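Long-range contact in capsid polyprotein VP90 (Turkey astrovirus 2, PDB 3TS3), which forms the astrovirus capsid, probably self-assembling into an icosahedral shell, and is seen here as its projection (spike) domain: residues L71-T83 with Y165-Y179. Residues are numbered along the deposited sequence; the frame is centred on the assembly and turned at random.
Sequences LDAASWWNILDVT and YILFFSTTEDPGAQY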
# COMPACT_ATOMS: atom_id res chain seq x y z
N LEU C 71 -15.43 16.27 5.76
CA LEU C 71 -14.05 16.13 5.29
C LEU C 71 -13.27 17.36 5.71
O LEU C 71 -13.85 18.36 6.10
CB LEU C 71 -13.99 16.01 3.76
CG LEU C 71 -14.69 14.85 3.07
CD1 LEU C 71 -14.41 14.95 1.58
CD2 LEU C 71 -14.25 13.51 3.61
N ASP C 72 -11.95 17.28 5.65
CA ASP C 72 -11.11 18.42 5.98
C ASP C 72 -11.21 19.50 4.90
O ASP C 72 -11.28 19.19 3.73
CB ASP C 72 -9.65 17.99 6.12
CG ASP C 72 -9.43 17.08 7.31
OD1 ASP C 72 -9.63 17.51 8.45
OD2 ASP C 72 -9.04 15.92 7.10
N ALA C 73 -11.18 20.76 5.32
CA ALA C 73 -11.16 21.86 4.36
C ALA C 73 -9.89 21.73 3.54
O ALA C 73 -8.85 21.39 4.08
CB ALA C 73 -11.17 23.19 5.10
N ALA C 74 -9.99 21.99 2.24
CA ALA C 74 -8.84 21.87 1.35
C ALA C 74 -9.02 22.65 0.05
O ALA C 74 -10.12 23.02 -0.30
CB ALA C 74 -8.57 20.41 1.03
N SER C 75 -7.92 22.90 -0.65
CA SER C 75 -7.95 23.56 -1.96
C SER C 75 -7.64 22.63 -3.13
O SER C 75 -7.82 23.01 -4.28
CB SER C 75 -6.99 24.75 -1.98
OG SER C 75 -7.42 25.80 -1.14
N TRP C 76 -7.14 21.43 -2.85
CA TRP C 76 -6.78 20.50 -3.91
C TRP C 76 -7.56 19.19 -3.78
O TRP C 76 -7.42 18.45 -2.82
CB TRP C 76 -5.27 20.26 -3.91
CG TRP C 76 -4.48 21.51 -4.18
CD1 TRP C 76 -3.94 22.36 -3.26
CD2 TRP C 76 -4.15 22.06 -5.47
NE1 TRP C 76 -3.31 23.40 -3.89
CE2 TRP C 76 -3.41 23.23 -5.24
CE3 TRP C 76 -4.40 21.66 -6.78
CZ2 TRP C 76 -2.93 24.01 -6.28
CZ3 TRP C 76 -3.92 22.45 -7.81
CH2 TRP C 76 -3.19 23.60 -7.56
N TRP C 77 -8.40 18.93 -4.77
CA TRP C 77 -9.32 17.82 -4.76
C TRP C 77 -8.97 16.84 -5.86
O TRP C 77 -8.66 17.24 -6.97
CB TRP C 77 -10.75 18.36 -4.89
CG TRP C 77 -11.06 19.24 -3.73
CD1 TRP C 77 -10.94 20.59 -3.67
CD2 TRP C 77 -11.46 18.81 -2.43
NE1 TRP C 77 -11.27 21.04 -2.41
CE2 TRP C 77 -11.60 19.96 -1.64
CE3 TRP C 77 -11.74 17.57 -1.86
CZ2 TRP C 77 -11.99 19.90 -0.30
CZ3 TRP C 77 -12.13 17.51 -0.56
CH2 TRP C 77 -12.26 18.66 0.21
N ASN C 78 -8.96 15.57 -5.52
CA ASN C 78 -8.49 14.55 -6.43
C ASN C 78 -9.50 13.44 -6.65
O ASN C 78 -9.97 12.84 -5.71
CB ASN C 78 -7.19 13.98 -5.86
CG ASN C 78 -6.17 15.05 -5.57
OD1 ASN C 78 -5.46 15.48 -6.46
ND2 ASN C 78 -6.10 15.50 -4.33
N ILE C 79 -9.81 13.19 -7.91
CA ILE C 79 -10.69 12.11 -8.29
C ILE C 79 -9.82 11.10 -9.04
O ILE C 79 -9.51 11.31 -10.21
CB ILE C 79 -11.81 12.62 -9.21
CG1 ILE C 79 -12.53 13.81 -8.56
CG2 ILE C 79 -12.80 11.53 -9.52
CD1 ILE C 79 -13.47 14.55 -9.48
N LEU C 80 -9.46 10.01 -8.37
CA LEU C 80 -8.57 9.02 -8.96
C LEU C 80 -9.27 7.68 -9.17
O LEU C 80 -10.17 7.32 -8.43
CB LEU C 80 -7.32 8.84 -8.10
CG LEU C 80 -6.45 10.08 -7.88
CD1 LEU C 80 -5.15 9.66 -7.22
CD2 LEU C 80 -6.18 10.78 -9.19
N ASP C 81 -8.82 6.94 -10.18
CA ASP C 81 -9.40 5.66 -10.53
C ASP C 81 -8.50 4.54 -10.00
O ASP C 81 -7.33 4.50 -10.32
CB ASP C 81 -9.49 5.58 -12.06
CG ASP C 81 -9.98 4.24 -12.56
OD1 ASP C 81 -10.63 3.50 -11.82
OD2 ASP C 81 -9.71 3.94 -13.74
N VAL C 82 -9.04 3.67 -9.15
CA VAL C 82 -8.26 2.56 -8.62
C VAL C 82 -8.71 1.22 -9.17
O VAL C 82 -8.33 0.18 -8.68
CB VAL C 82 -8.26 2.55 -7.07
CG1 VAL C 82 -7.51 3.76 -6.54
CG2 VAL C 82 -9.68 2.50 -6.53
N THR C 83 -9.52 1.25 -10.22
CA THR C 83 -10.08 0.02 -10.76
C THR C 83 -9.09 -1.01 -11.29
O THR C 83 -9.21 -2.19 -11.02
CB THR C 83 -11.06 0.34 -11.91
OG1 THR C 83 -11.95 1.39 -11.51
CG2 THR C 83 -11.87 -0.88 -12.29
N TYR C 165 -14.04 2.22 -9.73
CA TYR C 165 -13.88 2.52 -8.32
C TYR C 165 -13.12 3.83 -8.25
O TYR C 165 -12.01 3.94 -8.75
CB TYR C 165 -13.07 1.42 -7.62
CG TYR C 165 -13.78 0.10 -7.47
CD1 TYR C 165 -13.77 -0.84 -8.48
CD2 TYR C 165 -14.45 -0.21 -6.30
CE1 TYR C 165 -14.41 -2.04 -8.33
CE2 TYR C 165 -15.09 -1.39 -6.15
CZ TYR C 165 -15.06 -2.31 -7.17
OH TYR C 165 -15.70 -3.49 -7.00
N ILE C 166 -13.74 4.82 -7.65
CA ILE C 166 -13.18 6.15 -7.61
C ILE C 166 -12.75 6.52 -6.21
O ILE C 166 -13.56 6.54 -5.31
CB ILE C 166 -14.23 7.18 -8.08
CG1 ILE C 166 -14.71 6.82 -9.49
CG2 ILE C 166 -13.67 8.58 -8.02
CD1 ILE C 166 -13.62 6.88 -10.53
N LEU C 167 -11.48 6.83 -6.05
CA LEU C 167 -10.98 7.24 -4.74
C LEU C 167 -10.92 8.76 -4.72
O LEU C 167 -10.25 9.37 -5.52
CB LEU C 167 -9.59 6.64 -4.52
CG LEU C 167 -8.90 7.01 -3.21
CD1 LEU C 167 -9.65 6.49 -2.00
CD2 LEU C 167 -7.47 6.52 -3.22
N PHE C 168 -11.67 9.36 -3.80
CA PHE C 168 -11.80 10.81 -3.74
C PHE C 168 -11.22 11.35 -2.45
O PHE C 168 -11.63 10.95 -1.37
CB PHE C 168 -13.29 11.17 -3.86
CG PHE C 168 -13.59 12.63 -3.64
CD1 PHE C 168 -13.19 13.56 -4.56
CD2 PHE C 168 -14.28 13.05 -2.52
CE1 PHE C 168 -13.47 14.89 -4.38
CE2 PHE C 168 -14.55 14.38 -2.33
CZ PHE C 168 -14.15 15.30 -3.26
N PHE C 169 -10.24 12.23 -2.57
CA PHE C 169 -9.56 12.78 -1.41
C PHE C 169 -8.91 14.11 -1.72
O PHE C 169 -8.70 14.45 -2.87
CB PHE C 169 -8.50 11.78 -0.93
CG PHE C 169 -7.43 11.51 -1.94
CD1 PHE C 169 -6.20 12.13 -1.84
CD2 PHE C 169 -7.65 10.66 -3.00
CE1 PHE C 169 -5.23 11.90 -2.76
CE2 PHE C 169 -6.67 10.42 -3.92
CZ PHE C 169 -5.46 11.03 -3.79
N SER C 170 -8.59 14.88 -0.69
CA SER C 170 -7.89 16.14 -0.89
C SER C 170 -6.42 16.00 -0.53
O SER C 170 -6.03 15.08 0.16
CB SER C 170 -8.52 17.26 -0.06
OG SER C 170 -8.28 17.07 1.32
N THR C 171 -5.62 16.93 -1.02
CA THR C 171 -4.22 17.04 -0.66
C THR C 171 -3.96 18.46 -0.19
O THR C 171 -4.69 19.38 -0.54
CB THR C 171 -3.25 16.70 -1.83
OG1 THR C 171 -3.61 17.44 -2.99
CG2 THR C 171 -3.30 15.22 -2.15
N THR C 172 -2.95 18.63 0.66
CA THR C 172 -2.57 19.93 1.18
C THR C 172 -2.00 20.86 0.11
O THR C 172 -2.07 22.07 0.24
CB THR C 172 -1.59 19.81 2.33
OG1 THR C 172 -0.43 19.09 1.89
CG2 THR C 172 -2.22 19.09 3.49
N GLU C 173 -1.42 20.28 -0.93
CA GLU C 173 -0.77 21.04 -1.99
C GLU C 173 -1.02 20.40 -3.35
O GLU C 173 -1.54 19.29 -3.44
CB GLU C 173 0.74 21.20 -1.74
CG GLU C 173 1.12 21.86 -0.41
CD GLU C 173 0.66 23.30 -0.29
OE1 GLU C 173 0.30 23.92 -1.30
OE2 GLU C 173 0.67 23.81 0.84
N ASP C 174 -0.63 21.11 -4.40
CA ASP C 174 -0.83 20.66 -5.77
C ASP C 174 -0.12 19.32 -5.95
O ASP C 174 1.05 19.22 -5.67
CB ASP C 174 -0.18 21.72 -6.67
CG ASP C 174 -0.39 21.48 -8.15
OD1 ASP C 174 -0.97 20.46 -8.53
OD2 ASP C 174 0.03 22.35 -8.94
N PRO C 175 -0.85 18.30 -6.41
CA PRO C 175 -0.26 16.98 -6.66
C PRO C 175 0.58 16.99 -7.93
O PRO C 175 1.32 16.06 -8.20
CB PRO C 175 -1.48 16.08 -6.82
CG PRO C 175 -2.56 16.98 -7.30
CD PRO C 175 -2.31 18.30 -6.61
N GLY C 176 0.47 18.07 -8.69
CA GLY C 176 1.14 18.22 -9.97
C GLY C 176 0.18 17.99 -11.12
O GLY C 176 -0.77 17.25 -11.00
N ALA C 177 0.46 18.63 -12.25
CA ALA C 177 -0.39 18.52 -13.43
C ALA C 177 -0.45 17.08 -13.92
O ALA C 177 -1.46 16.64 -14.43
CB ALA C 177 0.10 19.44 -14.53
N GLN C 178 0.66 16.36 -13.76
CA GLN C 178 0.73 14.95 -14.13
C GLN C 178 0.76 14.05 -12.91
O GLN C 178 1.17 12.90 -12.99
CB GLN C 178 1.91 14.68 -15.06
CG GLN C 178 1.78 15.30 -16.44
CD GLN C 178 2.75 16.44 -16.68
OE1 GLN C 178 2.82 17.40 -15.91
NE2 GLN C 178 3.51 16.34 -17.77
N TYR C 179 0.38 14.59 -11.76
CA TYR C 179 0.35 13.83 -10.51
C TYR C 179 1.73 13.36 -10.09
O TYR C 179 1.87 12.42 -9.33
CB TYR C 179 -0.69 12.69 -10.56
CG TYR C 179 -2.04 13.20 -10.15
CD1 TYR C 179 -2.85 13.85 -11.05
CD2 TYR C 179 -2.45 13.12 -8.84
CE1 TYR C 179 -4.07 14.37 -10.67
CE2 TYR C 179 -3.66 13.63 -8.45
CZ TYR C 179 -4.46 14.26 -9.37
OH TYR C 179 -5.66 14.78 -8.98
O HOH W 1 -10.54 16.72 2.58
O HOH W 2 -5.37 22.02 -0.01
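Asn78 reaches from strand 76-81 to the loop after strand 165-171, its amide gripped at both ends. Tyr179 OH donates to Asn78 OD1 (2.6 Å) in the carbonyl plane, on a lone pair, the phenol ring at 75° to the amide. Asn78 ND2 donates to Phe169 O (3.2 Å), which accepts twice from this residue: Asn78 N comes nearly along the C=O axis, ND2 from above the carbonyl plane. These bonds fix the amide's rotation, while Asn78 CB rests over one face of Phe169. Leu80 extends the same side, CD1 at the edge of Phe169 and CD2 over the face of Tyr179. The loop folds back across one face of Trp76, with Asp174 CA over the indole's centre and Asp174 CB in CH-pi contact, 3.7 Å from the centroid of the six-membered ring of Trp76. Asp174 points its CG away from its own N (chi1 -175°), carrying the carboxylate along the indole, and a chi2 near zero turns it almost parallel; OD1 forms a salt bridge with Arg47 and accepts from Gly176 N in an Asx turn. On the opposite face, which helix 129-135 covers, Ser170 CB makes a CH-pi contact with Trp77, and Phe168 lies nearly parallel to that indole but slid aside. Hydrogen-bonded pairs (Asn78 with Phe169) alternate with non-hydrogen-bonded ones (Ile79 with Phe168), as in an antiparallel beta-sheet, here in the spike's P2 globular domain.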